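Local atomic coordinates of uncharacterized protein (Porphyromonas gingivalis, PDB entry 1ZBS), a protein that is of unknown function but probably phosphorylates N-acetylglucosamine or a related amino sugar, as a member of the acetate and sugar kinases/Hsc70/actin (ASKHA) superfamily. Residues T118-C123 and D221-R226; R152-S157 and Y213-N218; S157-Q162 and A170-Y175; A180-S185 and N193-G198. All coordinates share one frame; numbering follows the deposited sequence.

Contact 1: residues T118-C123 and D221-R226; sequences TGSNSC and DDFLVR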
loop_
_atom_site.group_PDB
_atom_site.type_symbol
_atom_site.label_atom_id
_atom_site.label_comp_id
_atom_site.label_asym_id
_atom_site.label_seq_id
_atom_site.Cartn_x
_atom_site.Cartn_y
_atom_site.Cartn_z
ATOM N N THR A 118 3.135 14.940 -0.842
ATOM C CA THR A 118 2.724 13.673 -1.450
ATOM C C THR A 118 3.189 12.543 -0.529
ATOM O O THR A 118 2.467 11.567 -0.291
ATOM C CB THR A 118 3.374 13.489 -2.842
ATOM O OG1 THR A 118 2.992 14.576 -3.684
ATOM C CG2 THR A 118 2.930 12.181 -3.488
ATOM N N GLY A 119 4.408 12.698 -0.023
ATOM C CA GLY A 119 4.996 11.752 0.911
ATOM C C GLY A 119 5.357 12.510 2.184
ATOM O O GLY A 119 5.269 13.738 2.207
ATOM N N SER A 120 5.743 11.803 3.247
ATOM C CA SER A 120 6.108 12.445 4.517
ATOM C C SER A 120 7.580 12.234 4.780
ATOM O O SER A 120 8.188 11.326 4.222
ATOM C CB SER A 120 5.364 11.827 5.703
ATOM O OG SER A 120 3.994 11.657 5.435
ATOM N N ASN A 121 8.140 13.053 5.657
ATOM C CA ASN A 121 9.534 12.916 6.012
ATOM C C ASN A 121 9.849 13.739 7.275
ATOM O O ASN A 121 9.083 14.625 7.651
ATOM C CB ASN A 121 10.399 13.375 4.830
ATOM C CG ASN A 121 11.753 12.707 4.810
ATOM O OD1 ASN A 121 12.453 12.719 3.789
ATOM N ND2 ASN A 121 12.136 12.119 5.941
ATOM N N SER A 122 10.956 13.430 7.945
ATOM C CA SER A 122 11.359 14.188 9.122
ATOM C C SER A 122 12.857 14.051 9.341
ATOM O O SER A 122 13.486 13.139 8.810
ATOM C CB SER A 122 10.605 13.731 10.388
ATOM O OG SER A 122 10.998 12.437 10.810
ATOM N N CYS A 123 13.419 14.973 10.119
ATOM C CA CYS A 123 14.839 14.950 10.430
ATOM C C CYS A 123 15.135 15.850 11.618
ATOM O O CYS A 123 14.411 16.810 11.892
ATOM C CB CYS A 123 15.657 15.445 9.242
ATOM S SG CYS A 123 15.541 17.237 8.994
ATOM N N ASP A 221 -1.330 12.416 13.829
ATOM C CA ASP A 221 -0.865 11.998 15.146
ATOM C C ASP A 221 0.135 10.853 14.960
ATOM O O ASP A 221 1.196 10.834 15.589
ATOM C CB ASP A 221 -2.047 11.539 16.014
ATOM C CG ASP A 221 -1.648 11.295 17.461
ATOM O OD1 ASP A 221 -1.222 12.260 18.137
ATOM O OD2 ASP A 221 -1.754 10.137 17.924
ATOM N N ASP A 222 -0.220 9.922 14.079
ATOM C CA ASP A 222 0.604 8.771 13.749
ATOM C C ASP A 222 1.959 9.214 13.231
ATOM O O ASP A 222 2.985 8.603 13.534
ATOM C CB ASP A 222 -0.062 7.931 12.657
ATOM C CG ASP A 222 -0.569 6.612 13.167
ATOM O OD1 ASP A 222 -1.781 6.516 13.466
ATOM O OD2 ASP A 222 0.251 5.669 13.274
ATOM N N PHE A 223 1.954 10.260 12.410
ATOM C CA PHE A 223 3.202 10.769 11.869
ATOM C C PHE A 223 4.104 11.247 13.001
ATOM O O PHE A 223 5.294 10.917 13.031
ATOM C CB PHE A 223 2.956 11.909 10.877
ATOM C CG PHE A 223 4.209 12.656 10.504
ATOM C CD1 PHE A 223 4.565 13.817 11.183
ATOM C CD2 PHE A 223 5.055 12.176 9.508
ATOM C CE1 PHE A 223 5.755 14.483 10.882
ATOM C CE2 PHE A 223 6.249 12.832 9.196
ATOM C CZ PHE A 223 6.601 13.992 9.884
ATOM N N LEU A 224 3.550 12.006 13.938
ATOM C CA LEU A 224 4.354 12.506 15.052
ATOM C C LEU A 224 4.922 11.357 15.871
ATOM O O LEU A 224 6.129 11.296 16.137
ATOM C CB LEU A 224 3.513 13.408 15.956
ATOM C CG LEU A 224 3.073 14.704 15.281
ATOM C CD1 LEU A 224 2.114 15.465 16.185
ATOM C CD2 LEU A 224 4.305 15.539 14.964
ATOM N N VAL A 225 4.043 10.443 16.258
ATOM C CA VAL A 225 4.435 9.293 17.049
ATOM C C VAL A 225 5.611 8.510 16.457
ATOM O O VAL A 225 6.648 8.359 17.101
ATOM C CB VAL A 225 3.245 8.323 17.231
ATOM C CG1 VAL A 225 3.690 7.092 18.017
ATOM C CG2 VAL A 225 2.103 9.030 17.969
ATOM N N ARG A 226 5.452 8.032 15.227
ATOM C CA ARG A 226 6.482 7.227 14.573
ATOM C C ARG A 226 7.573 7.991 13.838
ATOM O O ARG A 226 8.479 7.378 13.268
ATOM C CB ARG A 226 5.817 6.276 13.591
ATOM C CG ARG A 226 4.603 5.591 14.172
ATOM C CD ARG A 226 3.585 5.328 13.088
ATOM N NE ARG A 226 3.974 4.242 12.201
ATOM C CZ ARG A 226 3.542 2.989 12.329
ATOM N NH1 ARG A 226 2.710 2.670 13.312
ATOM N NH2 ARG A 226 3.916 2.061 11.458
#

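Contact 2: residues R152-S157 and Y213-N218; sequences RLFIGS and YSLVQN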
loop_
_atom_site.group_PDB
_atom_site.type_symbol
_atom_site.label_atom_id
_atom_site.label_comp_id
_atom_site.label_asym_id
_atom_site.label_seq_id
_atom_site.Cartn_x
_atom_site.Cartn_y
_atom_site.Cartn_z
ATOM N N ARG A 152 -5.251 6.940 0.425
ATOM C CA ARG A 152 -5.638 5.534 0.466
ATOM C C ARG A 152 -6.514 5.225 1.677
ATOM O O ARG A 152 -7.442 4.415 1.586
ATOM C CB ARG A 152 -4.428 4.595 0.440
ATOM C CG ARG A 152 -3.584 4.567 1.689
ATOM C CD ARG A 152 -2.765 3.280 1.726
ATOM N NE ARG A 152 -1.517 3.469 2.449
ATOM C CZ ARG A 152 -1.361 3.276 3.749
ATOM N NH1 ARG A 152 -2.380 2.873 4.492
ATOM N NH2 ARG A 152 -0.180 3.500 4.307
ATOM N N LEU A 153 -6.235 5.870 2.805
ATOM C CA LEU A 153 -7.051 5.653 3.991
ATOM C C LEU A 153 -8.472 6.112 3.660
ATOM O O LEU A 153 -9.447 5.377 3.843
ATOM C CB LEU A 153 -6.505 6.450 5.193
ATOM C CG LEU A 153 -5.167 5.997 5.788
ATOM C CD1 LEU A 153 -4.758 6.940 6.919
ATOM C CD2 LEU A 153 -5.278 4.559 6.324
ATOM N N PHE A 154 -8.579 7.327 3.140
ATOM C CA PHE A 154 -9.875 7.888 2.793
ATOM C C PHE A 154 -10.709 7.055 1.806
ATOM O O PHE A 154 -11.840 6.683 2.120
ATOM C CB PHE A 154 -9.692 9.300 2.248
ATOM C CG PHE A 154 -10.977 9.964 1.874
ATOM C CD1 PHE A 154 -11.879 10.364 2.849
ATOM C CD2 PHE A 154 -11.293 10.179 0.542
ATOM C CE1 PHE A 154 -13.076 10.969 2.494
ATOM C CE2 PHE A 154 -12.486 10.780 0.179
ATOM C CZ PHE A 154 -13.377 11.177 1.156
ATOM N N ILE A 155 -10.176 6.755 0.622
ATOM C CA ILE A 155 -10.965 5.993 -0.333
ATOM C C ILE A 155 -11.273 4.582 0.190
ATOM O O ILE A 155 -12.321 4.007 -0.117
ATOM C CB ILE A 155 -10.297 5.954 -1.757
ATOM C CG1 ILE A 155 -9.194 4.923 -1.817
ATOM C CG2 ILE A 155 -9.735 7.323 -2.119
ATOM C CD1 ILE A 155 -9.692 3.610 -2.373
ATOM N N GLY A 156 -10.384 4.038 1.014
ATOM C CA GLY A 156 -10.617 2.713 1.568
ATOM C C GLY A 156 -11.887 2.709 2.404
ATOM O O GLY A 156 -12.824 1.953 2.137
ATOM N N SER A 157 -11.928 3.568 3.415
ATOM C CA SER A 157 -13.097 3.647 4.278
ATOM C C SER A 157 -14.325 4.108 3.499
ATOM O O SER A 157 -15.444 3.664 3.750
ATOM C CB SER A 157 -12.831 4.615 5.423
ATOM O OG SER A 157 -12.505 5.880 4.896
ATOM N N TYR A 213 -12.454 14.330 9.394
ATOM C CA TYR A 213 -11.554 15.033 10.303
ATOM C C TYR A 213 -10.747 14.078 11.197
ATOM O O TYR A 213 -9.534 14.225 11.321
ATOM C CB TYR A 213 -12.349 16.028 11.172
ATOM C CG TYR A 213 -11.480 16.911 12.050
ATOM C CD1 TYR A 213 -10.933 16.428 13.240
ATOM C CD2 TYR A 213 -11.151 18.209 11.656
ATOM C CE1 TYR A 213 -10.072 17.214 14.014
ATOM C CE2 TYR A 213 -10.291 19.003 12.420
ATOM C CZ TYR A 213 -9.752 18.497 13.596
ATOM O OH TYR A 213 -8.873 19.262 14.332
ATOM N N SER A 214 -11.404 13.102 11.812
ATOM C CA SER A 214 -10.683 12.181 12.673
ATOM C C SER A 214 -9.697 11.345 11.850
ATOM O O SER A 214 -8.649 10.936 12.352
ATOM C CB SER A 214 -11.645 11.265 13.423
ATOM O OG SER A 214 -12.208 10.300 12.556
ATOM N N LEU A 215 -10.030 11.092 10.585
ATOM C CA LEU A 215 -9.140 10.326 9.718
ATOM C C LEU A 215 -7.839 11.109 9.500
ATOM O O LEU A 215 -6.744 10.557 9.624
ATOM C CB LEU A 215 -9.819 10.026 8.376
ATOM C CG LEU A 215 -8.988 9.284 7.315
ATOM C CD1 LEU A 215 -9.915 8.467 6.395
ATOM C CD2 LEU A 215 -8.177 10.289 6.506
ATOM N N VAL A 216 -7.959 12.396 9.189
ATOM C CA VAL A 216 -6.783 13.236 8.966
ATOM C C VAL A 216 -6.002 13.437 10.259
ATOM O O VAL A 216 -4.770 13.430 10.267
ATOM C CB VAL A 216 -7.192 14.604 8.391
ATOM C CG1 VAL A 216 -5.976 15.514 8.285
ATOM C CG2 VAL A 216 -7.816 14.401 7.009
ATOM N N GLN A 217 -6.748 13.601 11.346
ATOM C CA GLN A 217 -6.193 13.802 12.673
ATOM C C GLN A 217 -5.369 12.602 13.148
ATOM O O GLN A 217 -4.255 12.763 13.653
ATOM C CB GLN A 217 -7.341 14.077 13.647
ATOM C CG GLN A 217 -6.997 14.017 15.126
ATOM C CD GLN A 217 -8.235 14.184 16.005
ATOM O OE1 GLN A 217 -8.731 15.298 16.209
ATOM N NE2 GLN A 217 -8.750 13.068 16.509
ATOM N N ASN A 218 -5.909 11.400 12.983
ATOM C CA ASN A 218 -5.210 10.204 13.416
ATOM C C ASN A 218 -3.950 9.955 12.609
ATOM O O ASN A 218 -2.957 9.440 13.128
ATOM C CB ASN A 218 -6.127 8.987 13.328
ATOM C CG ASN A 218 -7.335 9.120 14.221
ATOM O OD1 ASN A 218 -7.288 9.810 15.243
ATOM N ND2 ASN A 218 -8.424 8.456 13.853
#

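Contact 3: residues S157-Q162 and A170-Y175; sequences SLLKGQ and AFLQEY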
loop_
_atom_site.group_PDB
_atom_site.type_symbol
_atom_site.label_atom_id
_atom_site.label_comp_id
_atom_site.label_asym_id
_atom_site.label_seq_id
_atom_site.Cartn_x
_atom_site.Cartn_y
_atom_site.Cartn_z
ATOM N N SER A 157 -11.928 3.568 3.415
ATOM C CA SER A 157 -13.097 3.647 4.278
ATOM C C SER A 157 -14.325 4.108 3.499
ATOM O O SER A 157 -15.444 3.664 3.750
ATOM C CB SER A 157 -12.831 4.615 5.423
ATOM O OG SER A 157 -12.505 5.880 4.896
ATOM N N LEU A 158 -14.119 5.015 2.556
ATOM C CA LEU A 158 -15.226 5.515 1.749
ATOM C C LEU A 158 -15.882 4.355 0.983
ATOM O O LEU A 158 -17.098 4.176 1.008
ATOM C CB LEU A 158 -14.693 6.553 0.768
ATOM C CG LEU A 158 -15.662 7.246 -0.177
ATOM C CD1 LEU A 158 -16.350 8.397 0.542
ATOM C CD2 LEU A 158 -14.883 7.764 -1.367
ATOM N N LEU A 159 -15.054 3.568 0.312
ATOM C CA LEU A 159 -15.520 2.438 -0.474
ATOM C C LEU A 159 -16.172 1.356 0.379
ATOM O O LEU A 159 -17.011 0.599 -0.109
ATOM C CB LEU A 159 -14.349 1.856 -1.262
ATOM C CG LEU A 159 -14.341 2.056 -2.780
ATOM C CD1 LEU A 159 -15.193 3.250 -3.198
ATOM C CD2 LEU A 159 -12.901 2.210 -3.231
ATOM N N LYS A 160 -15.809 1.294 1.654
ATOM C CA LYS A 160 -16.376 0.289 2.535
ATOM C C LYS A 160 -17.456 0.811 3.474
ATOM O O LYS A 160 -17.669 0.281 4.569
ATOM C CB LYS A 160 -15.256 -0.404 3.301
ATOM C CG LYS A 160 -14.265 -1.039 2.343
ATOM C CD LYS A 160 -13.785 -2.386 2.804
ATOM C CE LYS A 160 -12.809 -2.938 1.790
ATOM N NZ LYS A 160 -12.240 -4.263 2.203
ATOM N N GLY A 161 -18.134 1.863 3.026
ATOM C CA GLY A 161 -19.224 2.443 3.781
ATOM C C GLY A 161 -18.933 2.963 5.168
ATOM O O GLY A 161 -19.788 2.873 6.047
ATOM N N GLN A 162 -17.749 3.514 5.391
ATOM C CA GLN A 162 -17.449 4.031 6.718
ATOM C C GLN A 162 -17.682 5.538 6.787
ATOM O O GLN A 162 -17.495 6.158 7.835
ATOM C CB GLN A 162 -16.010 3.688 7.108
ATOM C CG GLN A 162 -15.741 2.190 7.124
ATOM C CD GLN A 162 -16.741 1.424 7.983
ATOM O OE1 GLN A 162 -17.447 0.539 7.494
ATOM N NE2 GLN A 162 -16.807 1.764 9.262
ATOM N N ALA A 170 -20.719 10.908 -4.079
ATOM C CA ALA A 170 -20.341 12.292 -4.344
ATOM C C ALA A 170 -18.878 12.360 -4.804
ATOM O O ALA A 170 -18.528 13.164 -5.671
ATOM C CB ALA A 170 -20.537 13.138 -3.090
ATOM N N PHE A 171 -18.041 11.503 -4.211
ATOM C CA PHE A 171 -16.613 11.410 -4.514
ATOM C C PHE A 171 -16.391 10.791 -5.887
ATOM O O PHE A 171 -15.709 11.361 -6.740
ATOM C CB PHE A 171 -15.903 10.538 -3.454
ATOM C CG PHE A 171 -14.435 10.284 -3.735
ATOM C CD1 PHE A 171 -13.466 11.214 -3.361
ATOM C CD2 PHE A 171 -14.023 9.112 -4.361
ATOM C CE1 PHE A 171 -12.101 10.979 -3.603
ATOM C CE2 PHE A 171 -12.660 8.862 -4.611
ATOM C CZ PHE A 171 -11.697 9.799 -4.229
ATOM N N LEU A 172 -16.968 9.614 -6.098
ATOM C CA LEU A 172 -16.798 8.905 -7.365
ATOM C C LEU A 172 -17.259 9.709 -8.584
ATOM O O LEU A 172 -16.597 9.702 -9.625
ATOM C CB LEU A 172 -17.540 7.564 -7.308
ATOM C CG LEU A 172 -17.079 6.556 -6.234
ATOM C CD1 LEU A 172 -17.968 5.309 -6.292
ATOM C CD2 LEU A 172 -15.618 6.163 -6.480
ATOM N N GLN A 173 -18.387 10.399 -8.450
ATOM C CA GLN A 173 -18.936 11.202 -9.538
ATOM C C GLN A 173 -18.101 12.461 -9.851
ATOM O O GLN A 173 -17.981 12.863 -11.011
ATOM C CB GLN A 173 -20.388 11.587 -9.213
ATOM C CG GLN A 173 -21.422 10.477 -9.483
ATOM C CD GLN A 173 -22.772 10.730 -8.803
ATOM O OE1 GLN A 173 -23.152 11.878 -8.547
ATOM N NE2 GLN A 173 -23.506 9.653 -8.522
ATOM N N GLU A 174 -17.519 13.076 -8.827
ATOM C CA GLU A 174 -16.714 14.264 -9.034
ATOM C C GLU A 174 -15.492 13.950 -9.885
ATOM O O GLU A 174 -15.091 14.747 -10.739
ATOM C CB GLU A 174 -16.266 14.842 -7.701
ATOM C CG GLU A 174 -15.438 16.091 -7.849
ATOM C CD GLU A 174 -15.095 16.706 -6.513
ATOM O OE1 GLU A 174 -15.944 16.645 -5.598
ATOM O OE2 GLU A 174 -13.988 17.267 -6.384
ATOM N N TYR A 175 -14.912 12.778 -9.649
ATOM C CA TYR A 175 -13.725 12.326 -10.369
ATOM C C TYR A 175 -14.045 11.304 -11.448
ATOM O O TYR A 175 -13.136 10.754 -12.063
ATOM C CB TYR A 175 -12.721 11.725 -9.381
ATOM C CG TYR A 175 -12.248 12.729 -8.357
ATOM C CD1 TYR A 175 -11.334 13.721 -8.708
ATOM C CD2 TYR A 175 -12.770 12.741 -7.064
ATOM C CE1 TYR A 175 -10.955 14.704 -7.800
ATOM C CE2 TYR A 175 -12.398 13.729 -6.142
ATOM C CZ TYR A 175 -11.489 14.706 -6.525
ATOM O OH TYR A 175 -11.117 15.696 -5.657
#

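Contact 4: residues A180-S185 and N193-G198; sequences ADIIES and NRFLAG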
loop_
_atom_site.group_PDB
_atom_site.type_symbol
_atom_site.label_atom_id
_atom_site.label_comp_id
_atom_site.label_asym_id
_atom_site.label_seq_id
_atom_site.Cartn_x
_atom_site.Cartn_y
_atom_site.Cartn_z
ATOM N N ALA A 180 -13.631 -0.249 -9.660
ATOM C CA ALA A 180 -12.690 -0.954 -10.521
ATOM C C ALA A 180 -11.600 -0.029 -11.088
ATOM O O ALA A 180 -10.441 -0.442 -11.200
ATOM C CB ALA A 180 -13.436 -1.676 -11.653
ATOM N N ASP A 181 -11.943 1.215 -11.433
ATOM C CA ASP A 181 -10.916 2.138 -11.954
ATOM C C ASP A 181 -9.884 2.438 -10.855
ATOM O O ASP A 181 -8.681 2.522 -11.124
ATOM C CB ASP A 181 -11.520 3.468 -12.444
ATOM C CG ASP A 181 -12.480 3.293 -13.611
ATOM O OD1 ASP A 181 -12.202 2.463 -14.500
ATOM O OD2 ASP A 181 -13.511 4.004 -13.644
ATOM N N ILE A 182 -10.358 2.602 -9.624
ATOM C CA ILE A 182 -9.461 2.879 -8.510
ATOM C C ILE A 182 -8.476 1.712 -8.332
ATOM O O ILE A 182 -7.266 1.926 -8.196
ATOM C CB ILE A 182 -10.277 3.162 -7.222
ATOM C CG1 ILE A 182 -11.082 4.453 -7.428
ATOM C CG2 ILE A 182 -9.360 3.301 -6.012
ATOM C CD1 ILE A 182 -12.004 4.825 -6.302
ATOM N N ILE A 183 -8.979 0.480 -8.379
ATOM C CA ILE A 183 -8.117 -0.694 -8.243
ATOM C C ILE A 183 -7.076 -0.713 -9.359
ATOM O O ILE A 183 -5.889 -0.951 -9.119
ATOM C CB ILE A 183 -8.931 -2.007 -8.306
ATOM C CG1 ILE A 183 -9.848 -2.101 -7.093
ATOM C CG2 ILE A 183 -7.996 -3.214 -8.327
ATOM C CD1 ILE A 183 -9.114 -2.022 -5.782
ATOM N N GLU A 184 -7.532 -0.464 -10.583
ATOM C CA GLU A 184 -6.647 -0.433 -11.744
ATOM C C GLU A 184 -5.523 0.608 -11.558
ATOM O O GLU A 184 -4.343 0.284 -11.713
ATOM C CB GLU A 184 -7.475 -0.146 -13.018
ATOM C CG GLU A 184 -6.659 0.231 -14.270
ATOM C CD GLU A 184 -7.524 0.573 -15.483
ATOM O OE1 GLU A 184 -8.577 1.250 -15.316
ATOM O OE2 GLU A 184 -7.148 0.192 -16.627
ATOM N N SER A 185 -5.875 1.836 -11.183
ATOM C CA SER A 185 -4.866 2.891 -10.999
ATOM C C SER A 185 -3.917 2.634 -9.831
ATOM O O SER A 185 -2.724 2.920 -9.911
ATOM C CB SER A 185 -5.541 4.251 -10.789
ATOM O OG SER A 185 -6.349 4.589 -11.900
ATOM N N ASN A 193 1.084 6.435 -5.940
ATOM C CA ASN A 193 1.122 7.420 -4.857
ATOM C C ASN A 193 0.569 8.783 -5.281
ATOM O O ASN A 193 -0.174 9.415 -4.523
ATOM C CB ASN A 193 2.546 7.579 -4.309
ATOM C CG ASN A 193 3.555 7.947 -5.381
ATOM O OD1 ASN A 193 3.499 7.442 -6.500
ATOM N ND2 ASN A 193 4.499 8.813 -5.037
ATOM N N ARG A 194 0.930 9.233 -6.483
ATOM C CA ARG A 194 0.452 10.510 -6.998
ATOM C C ARG A 194 -1.041 10.441 -7.274
ATOM O O ARG A 194 -1.768 11.420 -7.082
ATOM C CB ARG A 194 1.184 10.885 -8.287
ATOM C CG ARG A 194 2.641 11.272 -8.086
ATOM C CD ARG A 194 3.301 11.575 -9.424
ATOM N NE ARG A 194 4.755 11.499 -9.348
ATOM C CZ ARG A 194 5.549 11.441 -10.410
ATOM N NH1 ARG A 194 5.020 11.453 -11.628
ATOM N NH2 ARG A 194 6.864 11.366 -10.255
ATOM N N PHE A 195 -1.494 9.281 -7.737
ATOM C CA PHE A 195 -2.907 9.088 -8.011
ATOM C C PHE A 195 -3.668 9.290 -6.700
ATOM O O PHE A 195 -4.615 10.078 -6.626
ATOM C CB PHE A 195 -3.165 7.674 -8.536
ATOM C CG PHE A 195 -4.624 7.335 -8.644
ATOM C CD1 PHE A 195 -5.422 7.942 -9.615
ATOM C CD2 PHE A 195 -5.211 6.442 -7.753
ATOM C CE1 PHE A 195 -6.785 7.665 -9.698
ATOM C CE2 PHE A 195 -6.575 6.157 -7.826
ATOM C CZ PHE A 195 -7.367 6.769 -8.801
ATOM N N LEU A 196 -3.225 8.570 -5.672
ATOM C CA LEU A 196 -3.832 8.626 -4.352
ATOM C C LEU A 196 -3.769 10.007 -3.685
ATOM O O LEU A 196 -4.740 10.439 -3.060
ATOM C CB LEU A 196 -3.178 7.581 -3.438
ATOM C CG LEU A 196 -3.569 6.125 -3.710
ATOM C CD1 LEU A 196 -2.747 5.207 -2.823
ATOM C CD2 LEU A 196 -5.066 5.932 -3.444
ATOM N N ALA A 197 -2.638 10.693 -3.838
ATOM C CA ALA A 197 -2.444 12.009 -3.248
ATOM C C ALA A 197 -3.193 13.116 -3.988
ATOM O O ALA A 197 -3.212 14.255 -3.535
ATOM C CB ALA A 197 -0.952 12.341 -3.202
ATOM N N GLY A 198 -3.810 12.787 -5.119
ATOM C CA GLY A 198 -4.529 13.792 -5.880
ATOM C C GLY A 198 -5.963 14.033 -5.437
ATOM O O GLY A 198 -6.698 14.788 -6.075
#

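Contact 1: residues T118-C123 and D221-R226
Phe-223, on helix 210-229, pushes its ring against the backbone and the short side chains at the start of strand 120-125, and it contributes more than half of the 125 Å² buried here. With CG anti to the backbone N (chi1 168°), the ring reaches across to the strand, and one side of it, CD2 through CE2 to CZ, does the touching. Ser-120 meets it through its methylene: CB of Ser-120 lies 3.7 Å from CE2 of Phe-223. CB of Ser-122, two residues on and turned to the same side of the strand, is 4.0 Å from Phe-223 CZ; both approach the ring obliquely. Between them the Asn-121 side chain leaves the strand on the far side, and its carbonyl is what meets the ring, with Asn-121 O 3.4 Å from Phe-223 CZ at the ring edge and close to its plane. The hydroxyls of the two serines are occupied by other partners, Ser-120 OG by the carbonyl of Glu-144 and Ser-122 OG by Tyr-231 and the carbonyl of Asn-227. The helix axis runs 10.0 Å from that of the strand, at 35° between their directions, over one side of the five-stranded mixed sheet of what is probably an ASKHA-type domain. No hydrogen bond joins the two segments; cohesion comes from serine methylenes and a ring edge whose weakly positive C-H groups suit the carbonyl oxygen they face.

Contact 2: residues R152-S157 and Y213-N218
One methyl group of Leu-215 does nearly all the touching here: CD1 is set against the backbone of helix 147-159, where Leu-153 gives way to Phe-154. CD1 of Leu-215 approaches CA of Phe-154 to 3.6 Å and C of Leu-153 to 3.9 Å, and the leucine thus bears on main chain as much as on side chains. A chi1 of 177° extends Leu-215 away from its own helix and carries the methyl there. Leu-153 faces the other helix and touches with its CB, 4.1 Å from CD1 of Leu-215. Beside the Phe-154 ring the same methyl lies at the edge, near the ring plane; CB of Phe-154 is 4.2 Å from Leu-215 CD1. The two helices pack with their directions 145° apart and axes 10.6 Å from each other, which joins helix 210-229 to helix 147-159, both within the helical stretch between strands 130-133 and 238-241 of a probable ASKHA-type domain. One turn further on, Ser-157 OG sits 4.0 Å from CD1 of Leu-215. That hydroxyl is turned back on its own helix, close enough to the carbonyls of Leu-153 and Phe-154 to bond to either. Ile-203 of helix 200-204 touches both Phe-154 and Val-216, while Arg-226 of the second subunit packs on Ser-157.

Contact 3: residues S157-Q162 and A170-Y175
Leu-158 and Phe-171 make the tighter of the two side-chain contacts between these neighbouring helices. Leu-158 is stretched toward the other helix, its CG lying opposite its own backbone N across the CA-CB bond (chi1 -179°). Its CD2 methyl lies against the root of the aromatic side chain, 3.4 Å from CD2 and 3.6 Å from CB of Phe-171, while the two side chains run at a slant to one another. Leu-159 starts off along the flank but bends its end inward, bringing its CD1 to 4.4 Å from CD2 of Leu-172, a looser apolar touch. After Lys-160, which leaves helical geometry, Gly-161 has positive phi (59°) and serves as the C-prime residue of a Schellman motif: Gln-162 N bonds to Ser-157 O at 2.8 Å and Gly-161 N to Leu-158 O at 3.2 Å. The chain thereby leaves the helix. Lys-160 NZ forms a salt bridge with Glu-144 of the second subunit, and Gly-161 O accepts a hydrogen bond from Arg-230 of that same subunit. Phe-171 stands edge-to-face with both Phe-199 and Phe-202, and Ile-182 of helix 179-188 touches Leu-159 and Leu-172, so the pair of helices packs against helices 179-188 and 200-204.

Contact 4: residues A180-S185 and N193-G198
Two consecutive helices, 179-188 and the short 192-197, joined by a brief connection, meet here through a serine set over an aromatic face. CB of Ser-185 stands 3.5 Å from the centroid of the Phe-195 ring and only 5° off its normal, a CH-pi contact centred almost exactly on the ring. Phe-195 reaches it by extending straight out from its helix (chi1 171°), which slides the ring flat beneath the serine. The hydroxyl leans over the rim, with OG of Ser-185 3.8 Å from CE1 of Phe-195. It also donates a hydrogen bond back along its own helix, OG of Ser-185 lying 3.2 Å from O of Asp-181. It comes to that oxygen from 36° above the carbonyl plane, and Ser-185 N bonds to the same oxygen, so two donors of one residue share it. A turn earlier, Ile-182 adds a peripheral touch: its CG2 is 4.4 Å from CE2 of Phe-195. Phe-199 meets the Phe-195 ring edge-to-face, while Ile-155 and Leu-159 of helix 147-159 pack on Ile-182. The arrangement is a CH-pi contact joining two successive helices of the helical insertion between strands 130-133 and 238-241, probably part of an ASKHA-type domain.

Contacts 2, 3 and 4 form one continuous helical region, with centres 12 to 15 Å apart, whereas contact 1 ties helix 210-229 to the sheet. Contacts 1 and 2 use successive parts of that helix, 15 Å between centres. Helix 147-159 links contacts 2 and 3, which share Ser-157; Phe-154 CE2 also lies 3.7 Å from Phe-171 CD1. Ile-182 of contact 4 touches both, its CG2 3.7 Å from Ile-155 CD1 and its CD1 3.9 Å from Leu-172 CD2. Contact 1 reaches contact 4 through Thr-118, whose CG2 is 3.9 Å from Ala-197 CB. All four contacts also touch the second subunit.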